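PDB 3HQX: Pyrimidine/purine nucleoside phosphorylase from Acinetobacter sp. ADP1, which probably catalyses the reversible phosphorolysis of diverse purine and pyrimidine nucleosides to the free base and ribose 1-phosphate. Local coordinates for residues Asn19-Val31 with Thr40-Phe53. Numbering follows the deposited sequence.
Sequences NVYFGGLCISHTV and TLGVILPTEQPLTF
The antiparallel hairpin of strands 26-32 and 38-44 in a cupin-type barrel pairs I27 with V43 and H29 with L41, each through two backbone hydrogen bonds. A fifth bond, L45 N to L25 O (2.8 Å), carries the ladder just past the paired strands. Between the I27-V43 and H29-L41 pairs, S28 faces G42, their CA atoms only 3.9 Å apart, and T40 CG2 presses tightly on S28 CB (3.4 Å). On the opposite face, where H29 and L41 lie, a water in the plane of the H29 imidazole, at its edge, bridges ND1 to L41 O, to which it donates; I27 CD1 meets L45 CD1, and the second subunit packs on H29, L41, V43 and L45. Past the loop 45-50, L51 CB sits over the centre of the ring of F22, which belongs to the loop leading into strand 26-32, a CH-pi contact 3.9 Å from the centroid; its two methyls spread across the same face. The F22 ring turns its edge to the face of F53 in an offset T-shaped pair, planes at 78°. C26 SG, anti to its own N (chi1 -177°), reaches the edge of F53, 3.8 Å from CZ. F22 and C26 thus meet strand 51-54 of the other sheet, a junction between the two sheets of the cupin beta-barrel.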
loop_
_atom_site.group_PDB
_atom_site.type_symbol
_atom_site.label_atom_id
_atom_site.label_comp_id
_atom_site.label_asym_id
_atom_site.label_seq_id
_atom_site.Cartn_x
_atom_site.Cartn_y
_atom_site.Cartn_z
ATOM N N ASN A 19 -1.611 -4.213 -5.957
ATOM C CA ASN A 19 -1.082 -5.518 -6.314
ATOM C C ASN A 19 -0.504 -6.153 -5.065
ATOM O O ASN A 19 0.362 -5.565 -4.421
ATOM C CB ASN A 19 -0.037 -5.351 -7.415
ATOM C CG ASN A 19 -0.651 -4.810 -8.693
ATOM O OD1 ASN A 19 -1.533 -5.459 -9.306
ATOM N ND2 ASN A 19 -0.326 -3.540 -9.031
ATOM N N VAL A 20 -0.981 -7.343 -4.715
ATOM C CA VAL A 20 -0.594 -8.014 -3.490
ATOM C C VAL A 20 -0.038 -9.409 -3.780
ATOM O O VAL A 20 -0.675 -10.186 -4.526
ATOM C CB VAL A 20 -1.789 -8.123 -2.521
ATOM C CG1 VAL A 20 -1.408 -8.910 -1.230
ATOM C CG2 VAL A 20 -2.290 -6.692 -2.164
ATOM N N TYR A 21 1.129 -9.687 -3.203
ATOM C CA TYR A 21 1.785 -10.990 -3.398
ATOM C C TYR A 21 2.249 -11.561 -2.094
ATOM O O TYR A 21 2.187 -10.925 -1.029
ATOM C CB TYR A 21 2.985 -10.881 -4.389
ATOM C CG TYR A 21 2.555 -10.231 -5.694
ATOM C CD1 TYR A 21 1.777 -10.926 -6.594
ATOM C CD2 TYR A 21 2.946 -8.938 -6.037
ATOM C CE1 TYR A 21 1.348 -10.362 -7.770
ATOM C CE2 TYR A 21 2.469 -8.365 -7.187
ATOM C CZ TYR A 21 1.679 -9.090 -8.058
ATOM O OH TYR A 21 1.245 -8.511 -9.221
ATOM N N PHE A 22 2.654 -12.838 -2.207
ATOM C CA PHE A 22 3.248 -13.610 -1.090
ATOM C C PHE A 22 2.318 -13.658 0.109
ATOM O O PHE A 22 2.753 -13.529 1.284
ATOM C CB PHE A 22 4.599 -13.077 -0.682
ATOM C CG PHE A 22 5.546 -12.839 -1.834
ATOM C CD1 PHE A 22 6.222 -13.900 -2.445
ATOM C CD2 PHE A 22 5.781 -11.549 -2.275
ATOM C CE1 PHE A 22 7.100 -13.641 -3.511
ATOM C CE2 PHE A 22 6.632 -11.315 -3.333
ATOM C CZ PHE A 22 7.284 -12.359 -3.932
ATOM N N GLY A 23 1.036 -13.807 -0.194
ATOM C CA GLY A 23 0.017 -14.003 0.841
ATOM C C GLY A 23 -0.130 -12.777 1.721
ATOM O O GLY A 23 -0.436 -12.919 2.911
ATOM N N GLY A 24 0.146 -11.594 1.141
ATOM C CA GLY A 24 0.013 -10.301 1.777
ATOM C C GLY A 24 1.300 -9.702 2.322
ATOM O O GLY A 24 1.278 -8.732 3.101
ATOM N N LEU A 25 2.442 -10.275 1.960
ATOM C CA LEU A 25 3.709 -9.672 2.405
ATOM C C LEU A 25 4.266 -8.588 1.492
ATOM O O LEU A 25 5.133 -7.836 1.939
ATOM C CB LEU A 25 4.800 -10.727 2.583
ATOM C CG LEU A 25 4.518 -11.708 3.692
ATOM C CD1 LEU A 25 5.563 -12.803 3.628
ATOM C CD2 LEU A 25 4.498 -11.006 5.062
ATOM N N CYS A 26 3.787 -8.482 0.271
ATOM C CA CYS A 26 4.153 -7.331 -0.588
ATOM C C CYS A 26 2.891 -6.693 -1.138
ATOM O O CYS A 26 2.067 -7.375 -1.739
ATOM C CB CYS A 26 5.048 -7.772 -1.727
ATOM S SG CYS A 26 5.603 -6.416 -2.776
ATOM N N ILE A 27 2.728 -5.385 -0.896
ATOM C CA ILE A 27 1.549 -4.616 -1.305
ATOM C C ILE A 27 2.027 -3.328 -2.024
ATOM O O ILE A 27 2.807 -2.585 -1.480
ATOM C CB ILE A 27 0.724 -4.215 -0.092
ATOM C CG1 ILE A 27 0.358 -5.420 0.811
ATOM C CG2 ILE A 27 -0.546 -3.423 -0.534
ATOM C CD1 ILE A 27 1.418 -5.722 1.990
ATOM N N SER A 28 1.569 -3.127 -3.246
ATOM C CA SER A 28 2.048 -1.979 -4.014
ATOM C C SER A 28 0.965 -1.350 -4.868
ATOM O O SER A 28 -0.067 -1.982 -5.137
ATOM C CB SER A 28 3.257 -2.344 -4.830
ATOM O OG SER A 28 2.961 -3.238 -5.885
ATOM N N HIS A 29 1.226 -0.140 -5.302
ATOM C CA HIS A 29 0.396 0.568 -6.303
ATOM C C HIS A 29 1.281 1.135 -7.402
ATOM O O HIS A 29 2.470 1.427 -7.188
ATOM C CB HIS A 29 -0.343 1.718 -5.675
ATOM C CG HIS A 29 -1.423 1.289 -4.705
ATOM N ND1 HIS A 29 -1.129 0.969 -3.405
ATOM C CD2 HIS A 29 -2.768 1.175 -4.831
ATOM C CE1 HIS A 29 -2.256 0.654 -2.769
ATOM N NE2 HIS A 29 -3.267 0.764 -3.612
ATOM N N THR A 30 0.667 1.244 -8.568
ATOM C CA THR A 30 1.291 1.844 -9.728
ATOM C C THR A 30 1.101 3.326 -9.692
ATOM O O THR A 30 0.005 3.822 -9.527
ATOM C CB THR A 30 0.692 1.310 -11.005
ATOM O OG1 THR A 30 0.928 -0.107 -11.037
ATOM C CG2 THR A 30 1.329 1.960 -12.235
ATOM N N VAL A 31 2.205 4.031 -9.969
ATOM C CA VAL A 31 2.240 5.503 -10.063
ATOM C C VAL A 31 2.739 5.885 -11.481
ATOM O O VAL A 31 3.730 5.346 -11.944
ATOM C CB VAL A 31 3.197 6.094 -9.020
ATOM C CG1 VAL A 31 3.294 7.573 -9.172
ATOM C CG2 VAL A 31 2.740 5.731 -7.608
ATOM N N THR A 40 6.484 1.814 -9.218
ATOM C CA THR A 40 5.671 1.098 -8.208
ATOM C C THR A 40 6.051 1.686 -6.866
ATOM O O THR A 40 7.247 1.861 -6.583
ATOM C CB THR A 40 6.062 -0.377 -8.229
ATOM O OG1 THR A 40 5.743 -0.875 -9.553
ATOM C CG2 THR A 40 5.258 -1.141 -7.291
ATOM N N LEU A 41 5.060 2.027 -6.069
ATOM C CA LEU A 41 5.202 2.441 -4.667
ATOM C C LEU A 41 4.734 1.303 -3.785
ATOM O O LEU A 41 3.586 0.930 -3.852
ATOM C CB LEU A 41 4.385 3.723 -4.405
ATOM C CG LEU A 41 4.412 4.276 -2.989
ATOM C CD1 LEU A 41 5.838 4.592 -2.419
ATOM C CD2 LEU A 41 3.523 5.533 -2.917
ATOM N N GLY A 42 5.624 0.723 -3.015
ATOM C CA GLY A 42 5.251 -0.524 -2.335
ATOM C C GLY A 42 5.769 -0.666 -0.916
ATOM O O GLY A 42 6.581 0.142 -0.460
ATOM N N VAL A 43 5.242 -1.709 -0.263
ATOM C CA VAL A 43 5.584 -2.079 1.087
ATOM C C VAL A 43 5.855 -3.585 1.074
ATOM O O VAL A 43 5.113 -4.363 0.450
ATOM C CB VAL A 43 4.449 -1.733 2.067
ATOM C CG1 VAL A 43 4.727 -2.346 3.466
ATOM C CG2 VAL A 43 4.239 -0.188 2.120
ATOM N N ILE A 44 6.920 -3.957 1.738
ATOM C CA ILE A 44 7.191 -5.372 2.067
ATOM C C ILE A 44 7.120 -5.448 3.583
ATOM O O ILE A 44 7.783 -4.675 4.300
ATOM C CB ILE A 44 8.558 -5.853 1.585
ATOM C CG1 ILE A 44 8.583 -5.863 0.060
ATOM C CG2 ILE A 44 8.819 -7.320 2.101
ATOM C CD1 ILE A 44 9.895 -6.213 -0.548
ATOM N N LEU A 45 6.332 -6.406 4.072
ATOM C CA LEU A 45 6.189 -6.647 5.487
ATOM C C LEU A 45 7.192 -7.702 5.950
ATOM O O LEU A 45 7.733 -8.401 5.138
ATOM C CB LEU A 45 4.775 -7.114 5.742
ATOM C CG LEU A 45 3.637 -6.156 5.449
ATOM C CD1 LEU A 45 2.323 -6.857 5.728
ATOM C CD2 LEU A 45 3.776 -4.935 6.312
ATOM N N PRO A 46 7.441 -7.783 7.249
ATOM C CA PRO A 46 8.474 -8.689 7.759
ATOM C C PRO A 46 8.311 -10.112 7.243
ATOM O O PRO A 46 7.202 -10.667 7.217
ATOM C CB PRO A 46 8.317 -8.565 9.278
ATOM C CG PRO A 46 7.818 -7.233 9.461
ATOM C CD PRO A 46 6.887 -6.959 8.316
ATOM N N THR A 47 9.419 -10.680 6.777
ATOM C CA THR A 47 9.417 -11.938 6.031
ATOM C C THR A 47 10.052 -13.008 6.936
ATOM O O THR A 47 10.824 -12.664 7.832
ATOM C CB THR A 47 10.304 -11.840 4.747
ATOM O OG1 THR A 47 11.624 -11.412 5.105
ATOM C CG2 THR A 47 9.768 -10.898 3.707
ATOM N N GLU A 48 9.696 -14.248 6.736
ATOM C CA GLU A 48 10.408 -15.356 7.398
ATOM C C GLU A 48 11.416 -15.969 6.474
ATOM O O GLU A 48 12.432 -16.384 6.910
ATOM C CB GLU A 48 9.457 -16.443 7.901
ATOM C CG GLU A 48 8.831 -16.130 9.210
ATOM C CD GLU A 48 7.993 -17.278 9.707
ATOM O OE1 GLU A 48 7.443 -17.175 10.795
ATOM O OE2 GLU A 48 7.892 -18.293 8.992
ATOM N N GLN A 49 11.109 -16.036 5.193
ATOM C CA GLN A 49 12.019 -16.547 4.176
ATOM C C GLN A 49 12.044 -15.492 3.077
ATOM O O GLN A 49 11.091 -14.658 2.986
ATOM C CB GLN A 49 11.555 -17.875 3.579
ATOM C CG GLN A 49 11.324 -19.019 4.591
ATOM C CD GLN A 49 12.591 -19.401 5.365
ATOM O OE1 GLN A 49 13.694 -19.473 4.790
ATOM N NE2 GLN A 49 12.434 -19.639 6.683
ATOM N N PRO A 50 13.118 -15.491 2.263
ATOM C CA PRO A 50 13.226 -14.517 1.178
ATOM C C PRO A 50 12.110 -14.580 0.163
ATOM O O PRO A 50 11.597 -15.700 -0.168
ATOM C CB PRO A 50 14.564 -14.832 0.517
ATOM C CG PRO A 50 15.337 -15.594 1.544
ATOM C CD PRO A 50 14.290 -16.385 2.299
ATOM N N LEU A 51 11.726 -13.384 -0.303
ATOM C CA LEU A 51 10.742 -13.239 -1.342
ATOM C C LEU A 51 11.419 -13.053 -2.706
ATOM O O LEU A 51 12.283 -12.180 -2.856
ATOM C CB LEU A 51 9.829 -12.062 -1.030
ATOM C CG LEU A 51 9.235 -12.069 0.374
ATOM C CD1 LEU A 51 8.344 -10.799 0.411
ATOM C CD2 LEU A 51 8.452 -13.407 0.673
ATOM N N THR A 52 11.011 -13.833 -3.713
ATOM C CA THR A 52 11.638 -13.758 -5.055
ATOM C C THR A 52 10.810 -12.901 -5.988
ATOM O O THR A 52 9.625 -13.179 -6.189
ATOM C CB THR A 52 11.913 -15.169 -5.731
ATOM O OG1 THR A 52 12.749 -15.989 -4.891
ATOM C CG2 THR A 52 12.649 -15.008 -7.031
ATOM N N PHE A 53 11.449 -11.896 -6.607
ATOM C CA PHE A 53 10.869 -11.156 -7.706
ATOM C C PHE A 53 11.679 -11.343 -8.944
ATOM O O PHE A 53 12.923 -11.441 -8.860
ATOM C CB PHE A 53 10.877 -9.676 -7.385
ATOM C CG PHE A 53 10.025 -9.305 -6.222
ATOM C CD1 PHE A 53 8.709 -9.010 -6.420
ATOM C CD2 PHE A 53 10.535 -9.306 -4.935
ATOM C CE1 PHE A 53 7.920 -8.657 -5.342
ATOM C CE2 PHE A 53 9.774 -8.962 -3.890
ATOM C CZ PHE A 53 8.476 -8.618 -4.082
HETATM O O HOH W 1 1.251 1.203 -2.248
#